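Local atomic coordinates of mannosephosphate isomerase, putative (Archaeoglobus fulgidus, PDB entry 1ZX5), a protein that probably interconverts D-mannose 6-phosphate and D-fructose 6-phosphate as a zinc-dependent type 1 mannose-6-phosphate isomerase. Residues 72-85 / 243-255. Sequence-based numbering, arbitrary orientation.
Sequences LLGRAAEKFSKFPI and IKTGGVMNILYAA. With EDO (1,2-ethanediol), chain C.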
ATOM      1  N   LEU A  72     -12.448  15.227   4.700  1.00 31.38           N
ATOM      2  CA  LEU A  72     -11.297  14.353   4.487  1.00 31.31           C
ATOM      3  C   LEU A  72     -10.835  14.337   3.033  1.00 31.40           C
ATOM      4  O   LEU A  72      -9.639  14.441   2.759  1.00 31.48           O
ATOM      5  CB  LEU A  72     -11.584  12.920   4.942  1.00 31.22           C
ATOM      6  CG  LEU A  72     -11.431  12.549   6.416  1.00 31.44           C
ATOM      7  CD1 LEU A  72     -11.938  11.123   6.612  1.00 31.92           C
ATOM      8  CD2 LEU A  72      -9.985  12.678   6.876  1.00 30.72           C
ATOM      9  N   LEU A  73     -11.783  14.203   2.109  1.00 31.37           N
ATOM     10  CA  LEU A  73     -11.450  13.994   0.705  1.00 31.36           C
ATOM     11  C   LEU A  73     -11.181  15.280  -0.052  1.00 31.37           C
ATOM     12  O   LEU A  73     -10.397  15.278  -1.006  1.00 31.07           O
ATOM     13  CB  LEU A  73     -12.536  13.186  -0.003  1.00 31.25           C
ATOM     14  CG  LEU A  73     -12.744  11.728   0.421  1.00 32.24           C
ATOM     15  CD1 LEU A  73     -13.980  11.166  -0.287  1.00 32.42           C
ATOM     16  CD2 LEU A  73     -11.517  10.846   0.153  1.00 32.05           C
ATOM     17  N   GLY A  74     -11.830  16.368   0.366  1.00 31.44           N
ATOM     18  CA  GLY A  74     -11.650  17.665  -0.270  1.00 31.90           C
ATOM     19  C   GLY A  74     -12.076  17.638  -1.719  1.00 32.58           C
ATOM     20  O   GLY A  74     -13.220  17.284  -2.025  1.00 32.52           O
ATOM     21  N   ARG A  75     -11.149  17.982  -2.612  1.00 33.14           N
ATOM     22  CA  ARG A  75     -11.429  18.028  -4.052  1.00 34.26           C
ATOM     23  C   ARG A  75     -11.693  16.641  -4.654  1.00 34.49           C
ATOM     24  O   ARG A  75     -12.227  16.536  -5.763  1.00 34.97           O
ATOM     25  CB  ARG A  75     -10.305  18.743  -4.808  1.00 33.81           C
ATOM     26  CG  ARG A  75     -10.135  20.211  -4.424  1.00 35.38           C
ATOM     27  CD  ARG A  75      -9.140  20.956  -5.324  1.00 35.90           C
ATOM     28  NE  ARG A  75      -7.822  20.326  -5.330  1.00 40.49           N
ATOM     29  CZ  ARG A  75      -7.301  19.652  -6.356  1.00 42.86           C
ATOM     30  NH1 ARG A  75      -7.977  19.520  -7.495  1.00 43.59           N
ATOM     31  NH2 ARG A  75      -6.089  19.108  -6.242  1.00 43.23           N
ATOM     32  N   ALA A  76     -11.343  15.589  -3.910  1.00 34.69           N
ATOM     33  CA  ALA A  76     -11.564  14.202  -4.329  1.00 34.96           C
ATOM     34  C   ALA A  76     -12.917  13.646  -3.863  1.00 35.39           C
ATOM     35  O   ALA A  76     -13.225  12.484  -4.121  1.00 35.12           O
ATOM     36  CB  ALA A  76     -10.424  13.312  -3.825  1.00 34.86           C
ATOM     37  N   ALA A  77     -13.715  14.475  -3.187  1.00 36.30           N
ATOM     38  CA  ALA A  77     -15.000  14.045  -2.630  1.00 37.42           C
ATOM     39  C   ALA A  77     -16.000  13.594  -3.693  1.00 38.64           C
ATOM     40  O   ALA A  77     -16.708  12.609  -3.484  1.00 38.62           O
ATOM     41  CB  ALA A  77     -15.607  15.120  -1.748  1.00 37.04           C
ATOM     42  N   GLU A  78     -16.057  14.296  -4.827  1.00 39.90           N
ATOM     43  CA  GLU A  78     -16.963  13.891  -5.906  1.00 41.77           C
ATOM     44  C   GLU A  78     -16.504  12.600  -6.591  1.00 41.55           C
ATOM     45  O   GLU A  78     -17.331  11.743  -6.927  1.00 41.99           O
ATOM     46  CB  GLU A  78     -17.229  15.021  -6.919  1.00 41.79           C
ATOM     47  CG  GLU A  78     -15.993  15.773  -7.446  1.00 43.64           C
ATOM     48  CD  GLU A  78     -16.321  17.208  -7.897  1.00 44.53           C
ATOM     49  OE1 GLU A  78     -17.343  17.404  -8.616  1.00 48.07           O
ATOM     50  OE2 GLU A  78     -15.556  18.144  -7.528  1.00 47.50           O
ATOM     51  N   LYS A  79     -15.190  12.448  -6.752  1.00 41.21           N
ATOM     52  CA  LYS A  79     -14.623  11.271  -7.413  1.00 40.54           C
ATOM     53  C   LYS A  79     -14.812   9.966  -6.636  1.00 40.11           C
ATOM     54  O   LYS A  79     -15.070   8.923  -7.231  1.00 40.18           O
ATOM     55  CB  LYS A  79     -13.139  11.496  -7.722  1.00 40.69           C
ATOM     56  CG  LYS A  79     -12.455  10.327  -8.431  1.00 40.67           C
ATOM     57  CD  LYS A  79     -11.096  10.741  -8.944  1.00 40.01           C
ATOM     58  CE  LYS A  79     -10.400   9.570  -9.597  1.00 39.92           C
ATOM     59  NZ  LYS A  79      -9.031   9.945 -10.043  1.00 39.53           N
ATOM     60  N   PHE A  80     -14.678  10.015  -5.315  1.00 39.53           N
ATOM     61  CA  PHE A  80     -14.742   8.797  -4.508  1.00 38.91           C
ATOM     62  C   PHE A  80     -15.915   8.828  -3.546  1.00 39.08           C
ATOM     63  O   PHE A  80     -16.017   9.743  -2.737  1.00 39.11           O
ATOM     64  CB  PHE A  80     -13.452   8.618  -3.701  1.00 38.35           C
ATOM     65  CG  PHE A  80     -12.206   8.533  -4.541  1.00 37.56           C
ATOM     66  CD1 PHE A  80     -11.961   7.423  -5.349  1.00 35.97           C
ATOM     67  CD2 PHE A  80     -11.261   9.557  -4.505  1.00 35.82           C
ATOM     68  CE1 PHE A  80     -10.798   7.342  -6.109  1.00 36.20           C
ATOM     69  CE2 PHE A  80     -10.096   9.484  -5.261  1.00 35.10           C
ATOM     70  CZ  PHE A  80      -9.859   8.379  -6.062  1.00 35.95           C
ATOM     71  N   SER A  81     -16.784   7.825  -3.616  1.00 39.21           N
ATOM     72  CA  SER A  81     -17.892   7.717  -2.667  1.00 39.61           C
ATOM     73  C   SER A  81     -17.597   6.730  -1.534  1.00 39.57           C
ATOM     74  O   SER A  81     -18.182   6.842  -0.446  1.00 40.64           O
ATOM     75  CB  SER A  81     -19.209   7.372  -3.374  1.00 39.71           C
ATOM     76  OG  SER A  81     -19.085   6.172  -4.112  1.00 40.94           O
ATOM     77  N   LYS A  82     -16.724   5.755  -1.788  1.00 38.39           N
ATOM     78  CA  LYS A  82     -16.216   4.882  -0.729  1.00 37.61           C
ATOM     79  C   LYS A  82     -14.772   5.260  -0.444  1.00 35.67           C
ATOM     80  O   LYS A  82     -14.114   5.876  -1.286  1.00 35.05           O
ATOM     81  CB  LYS A  82     -16.273   3.403  -1.132  1.00 37.77           C
ATOM     82  CG  LYS A  82     -17.622   2.928  -1.667  1.00 39.82           C
ATOM     83  CD  LYS A  82     -17.599   1.413  -1.938  1.00 40.37           C
ATOM     84  CE  LYS A  82     -18.817   0.970  -2.772  1.00 44.85           C
ATOM     85  NZ  LYS A  82     -20.019   1.815  -2.465  1.00 45.46           N
ATOM     86  N   PHE A  83     -14.276   4.870   0.727  1.00 33.79           N
ATOM     87  CA  PHE A  83     -12.898   5.149   1.079  1.00 32.61           C
ATOM     88  C   PHE A  83     -11.981   4.549   0.002  1.00 31.68           C
ATOM     89  O   PHE A  83     -12.063   3.359  -0.283  1.00 32.04           O
ATOM     90  CB  PHE A  83     -12.556   4.643   2.481  1.00 32.16           C
ATOM     91  CG  PHE A  83     -11.274   5.205   3.020  1.00 31.37           C
ATOM     92  CD1 PHE A  83     -11.262   6.432   3.680  1.00 30.11           C
ATOM     93  CD2 PHE A  83     -10.072   4.514   2.855  1.00 30.48           C
ATOM     94  CE1 PHE A  83     -10.078   6.965   4.172  1.00 30.17           C
ATOM     95  CE2 PHE A  83      -8.879   5.035   3.344  1.00 31.20           C
ATOM     96  CZ  PHE A  83      -8.878   6.267   4.009  1.00 31.34           C
ATOM     97  N   PRO A  84     -11.155   5.398  -0.634  1.00 30.50           N
ATOM     98  CA  PRO A  84     -10.488   5.074  -1.895  1.00 29.44           C
ATOM     99  C   PRO A  84      -9.259   4.152  -1.863  1.00 28.53           C
ATOM    100  O   PRO A  84      -8.928   3.556  -2.891  1.00 28.46           O
ATOM    101  CB  PRO A  84     -10.112   6.451  -2.441  1.00 29.76           C
ATOM    102  CG  PRO A  84      -9.948   7.308  -1.229  1.00 29.61           C
ATOM    103  CD  PRO A  84     -10.878   6.781  -0.191  1.00 30.30           C
ATOM    104  N   ILE A  85      -8.597   4.023  -0.716  1.00 27.17           N
ATOM    105  CA  ILE A  85      -7.311   3.329  -0.662  1.00 25.83           C
ATOM    106  C   ILE A  85      -7.126   2.454   0.575  1.00 25.78           C
ATOM    107  O   ILE A  85      -7.820   2.612   1.590  1.00 25.19           O
ATOM    108  CB  ILE A  85      -6.075   4.326  -0.765  1.00 25.77           C
ATOM    109  CG1 ILE A  85      -6.082   5.357   0.378  1.00 26.27           C
ATOM    110  CG2 ILE A  85      -6.014   5.022  -2.145  1.00 24.09           C
ATOM    111  CD1 ILE A  85      -4.793   6.246   0.454  1.00 25.33           C
ATOM    112  N   ILE A 243       4.951  21.336   3.055  1.00 26.04           N
ATOM    113  CA  ILE A 243       4.280  20.320   2.261  1.00 26.69           C
ATOM    114  C   ILE A 243       2.844  20.749   1.971  1.00 26.73           C
ATOM    115  O   ILE A 243       2.142  21.211   2.869  1.00 26.67           O
ATOM    116  CB  ILE A 243       4.345  18.935   2.981  1.00 26.99           C
ATOM    117  CG1 ILE A 243       5.806  18.474   3.087  1.00 26.59           C
ATOM    118  CG2 ILE A 243       3.469  17.878   2.262  1.00 26.22           C
ATOM    119  CD1 ILE A 243       5.966  17.077   3.620  1.00 29.02           C
ATOM    120  N   LYS A 244       2.425  20.610   0.712  1.00 27.18           N
ATOM    121  CA  LYS A 244       1.052  20.924   0.285  1.00 27.62           C
ATOM    122  C   LYS A 244       0.262  19.642   0.112  1.00 27.30           C
ATOM    123  O   LYS A 244       0.752  18.699  -0.509  1.00 28.12           O
ATOM    124  CB  LYS A 244       1.045  21.669  -1.063  1.00 27.70           C
ATOM    125  CG  LYS A 244       2.019  22.814  -1.176  1.00 30.10           C
ATOM    126  CD  LYS A 244       1.551  23.985  -0.369  1.00 33.69           C
ATOM    127  CE  LYS A 244       2.152  25.277  -0.875  1.00 36.56           C
ATOM    128  NZ  LYS A 244       1.486  26.437  -0.204  1.00 39.85           N
ATOM    129  N   THR A 245      -0.961  19.607   0.634  1.00 26.72           N
ATOM    130  CA  THR A 245      -1.839  18.454   0.424  1.00 26.18           C
ATOM    131  C   THR A 245      -2.393  18.384  -1.006  1.00 26.27           C
ATOM    132  O   THR A 245      -2.670  17.293  -1.515  1.00 26.51           O
ATOM    133  CB  THR A 245      -3.032  18.443   1.409  1.00 25.96           C
ATOM    134  OG1 THR A 245      -3.791  19.648   1.258  1.00 26.17           O
ATOM    135  CG2 THR A 245      -2.557  18.306   2.859  1.00 25.01           C
ATOM    136  N   GLY A 246      -2.546  19.547  -1.643  1.00 26.24           N
ATOM    137  CA  GLY A 246      -3.261  19.670  -2.915  1.00 26.22           C
ATOM    138  C   GLY A 246      -4.774  19.718  -2.725  1.00 26.73           C
ATOM    139  O   GLY A 246      -5.525  19.548  -3.685  1.00 26.81           O
ATOM    140  N   GLY A 247      -5.233  19.933  -1.488  1.00 26.74           N
ATOM    141  CA  GLY A 247      -6.668  19.988  -1.204  1.00 26.81           C
ATOM    142  C   GLY A 247      -7.360  18.639  -1.327  1.00 27.18           C
ATOM    143  O   GLY A 247      -8.565  18.574  -1.539  1.00 27.24           O
ATOM    144  N   VAL A 248      -6.580  17.568  -1.202  1.00 27.24           N
ATOM    145  CA  VAL A 248      -7.092  16.198  -1.094  1.00 27.50           C
ATOM    146  C   VAL A 248      -6.524  15.537   0.164  1.00 28.44           C
ATOM    147  O   VAL A 248      -5.539  16.023   0.737  1.00 28.11           O
ATOM    148  CB  VAL A 248      -6.728  15.329  -2.338  1.00 27.31           C
ATOM    149  CG1 VAL A 248      -7.320  15.937  -3.633  1.00 26.13           C
ATOM    150  CG2 VAL A 248      -5.218  15.150  -2.459  1.00 25.77           C
HETATM  151  N   MSE A 249      -7.140  14.436   0.588  1.00 29.24           N
HETATM  152  CA  MSE A 249      -6.613  13.621   1.679  1.00 31.33           C
HETATM  153  C   MSE A 249      -5.173  13.165   1.397  1.00 29.31           C
HETATM  154  O   MSE A 249      -4.860  12.708   0.283  1.00 29.20           O
HETATM  155  CB  MSE A 249      -7.497  12.398   1.882  1.00 30.49           C
HETATM  156  CG  MSE A 249      -7.345  11.715   3.222  1.00 32.52           C
HETATM  157 SE   MSE A 249      -8.317   9.966   3.251  1.00 40.61          SE
HETATM  158  CE  MSE A 249      -7.051   8.908   2.142  1.00 34.55           C
ATOM    159  N   ASN A 250      -4.310  13.314   2.403  1.00 27.60           N
ATOM    160  CA  ASN A 250      -2.956  12.781   2.370  1.00 26.38           C
ATOM    161  C   ASN A 250      -2.742  11.835   3.562  1.00 25.87           C
ATOM    162  O   ASN A 250      -3.419  11.949   4.598  1.00 25.13           O
ATOM    163  CB  ASN A 250      -1.902  13.900   2.424  1.00 25.93           C
ATOM    164  CG  ASN A 250      -1.770  14.688   1.112  1.00 27.08           C
ATOM    165  OD1 ASN A 250      -2.729  14.884   0.359  1.00 29.98           O
ATOM    166  ND2 ASN A 250      -0.579  15.165   0.856  1.00 25.69           N
ATOM    167  N   ILE A 251      -1.801  10.909   3.398  1.00 24.98           N
ATOM    168  CA  ILE A 251      -1.272  10.111   4.497  1.00 24.41           C
ATOM    169  C   ILE A 251       0.243  10.247   4.421  1.00 24.70           C
ATOM    170  O   ILE A 251       0.826  10.173   3.344  1.00 24.96           O
ATOM    171  CB  ILE A 251      -1.733   8.610   4.433  1.00 24.41           C
ATOM    172  CG1 ILE A 251      -3.225   8.484   4.799  1.00 23.86           C
ATOM    173  CG2 ILE A 251      -0.880   7.713   5.361  1.00 23.53           C
ATOM    174  CD1 ILE A 251      -3.855   7.109   4.512  1.00 23.51           C
ATOM    175  N   LEU A 252       0.872  10.470   5.566  1.00 24.74           N
ATOM    176  CA  LEU A 252       2.323  10.584   5.651  1.00 24.87           C
ATOM    177  C   LEU A 252       2.862   9.348   6.339  1.00 24.89           C
ATOM    178  O   LEU A 252       2.320   8.921   7.357  1.00 25.60           O
ATOM    179  CB  LEU A 252       2.723  11.817   6.485  1.00 24.11           C
ATOM    180  CG  LEU A 252       2.149  13.177   6.098  1.00 25.39           C
ATOM    181  CD1 LEU A 252       2.524  14.227   7.164  1.00 24.80           C
ATOM    182  CD2 LEU A 252       2.621  13.614   4.696  1.00 24.44           C
ATOM    183  N   TYR A 253       3.936   8.778   5.804  1.00 24.57           N
ATOM    184  CA  TYR A 253       4.611   7.683   6.489  1.00 23.52           C
ATOM    185  C   TYR A 253       6.061   8.074   6.744  1.00 23.56           C
ATOM    186  O   TYR A 253       6.777   8.451   5.813  1.00 23.61           O
ATOM    187  CB  TYR A 253       4.526   6.367   5.694  1.00 23.11           C
ATOM    188  CG  TYR A 253       5.399   5.292   6.311  1.00 22.94           C
ATOM    189  CD1 TYR A 253       5.001   4.631   7.483  1.00 22.00           C
ATOM    190  CD2 TYR A 253       6.633   4.968   5.754  1.00 21.56           C
ATOM    191  CE1 TYR A 253       5.817   3.673   8.088  1.00 22.68           C
ATOM    192  CE2 TYR A 253       7.453   4.007   6.333  1.00 21.76           C
ATOM    193  CZ  TYR A 253       7.045   3.370   7.498  1.00 24.03           C
ATOM    194  OH  TYR A 253       7.866   2.433   8.079  1.00 24.68           O
ATOM    195  N   ALA A 254       6.500   7.970   7.997  1.00 23.49           N
ATOM    196  CA  ALA A 254       7.882   8.310   8.358  1.00 24.00           C
ATOM    197  C   ALA A 254       8.808   7.128   8.078  1.00 23.96           C
ATOM    198  O   ALA A 254       8.838   6.165   8.834  1.00 24.32           O
ATOM    199  CB  ALA A 254       7.969   8.741   9.841  1.00 22.92           C
ATOM    200  N   ALA A 255       9.532   7.194   6.974  1.00 24.22           N
ATOM    201  CA  ALA A 255      10.399   6.092   6.554  1.00 25.22           C
ATOM    202  C   ALA A 255      11.748   6.090   7.272  1.00 26.37           C
ATOM    203  O   ALA A 255      12.247   5.031   7.637  1.00 27.11           O
ATOM    204  CB  ALA A 255      10.608   6.125   5.034  1.00 24.74           C
TER
HETATM  205  C1  EDO C 800      12.551   1.846   6.559  1.00 44.06           C
HETATM  206  O1  EDO C 800      12.913   0.707   7.367  1.00 43.78           O
HETATM  207  C2  EDO C 800      11.024   2.000   6.530  1.00 42.94           C
HETATM  208  O2  EDO C 800      10.566   2.702   7.688  1.00 41.58           O
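Selenomethionine Met249 and Phe83 meet at the packed end of this contact, which illustrates how one flexible side chain can fill the seam between two parts of a chain. Met249 is stretched out through chi1 (-161°) and chi2 and bends only at its last torsion, which turns CE toward Ile85. Its SE lies 3.6 Å from Phe83 CE1, an oblique Met-aromatic contact in which the two side chains cross at about a right angle. The terminal CE rests against Phe83 CZ as well and meets Ile85 CD1 tip to tip at 3.9 Å; beyond it, the CD1 atoms of Ile85 and Ile251 approach to 4.3 Å. Phe65 of helix 61-73 packs edge-to-face on Phe83, and Leu276 of strand 274-277 touches both Met249 and Ile251. The contact joins the end of helix 61-73 and the loop after it, in the catalytic part of a type I phosphomannose isomerase, to the loop of the C-terminal cupin domain that carries the chain from strand 240-244 of one antiparallel sheet to strand 250-256 of another, as in a cupin beta-sandwich. Towards solvent, apolar packing gives way to polar bonds. Arg75 N donates to Gly247 O (2.9 Å, 175° at the hydrogen), while its side chain, bent at chi3, turns the guanidinium side-on to Gly246. There NE and NH2 both grip Gly246 O, the latter at 2.7 Å, and the acceptor lies close to the guanidinium plane; Val248 CG1 sits over one face. Farther along strand 250-256, away from this interface, Tyr253 OH donates to O2 of a 1,2-ethanediol, probably from the crystallisation liquor (2.7 Å), which in turn donates to Ala255 O. A phenylalanine at Tyr253 would keep the ring but would probably leave the diol without its phenolic donor, held through Ala255 O and Trp24 NE1.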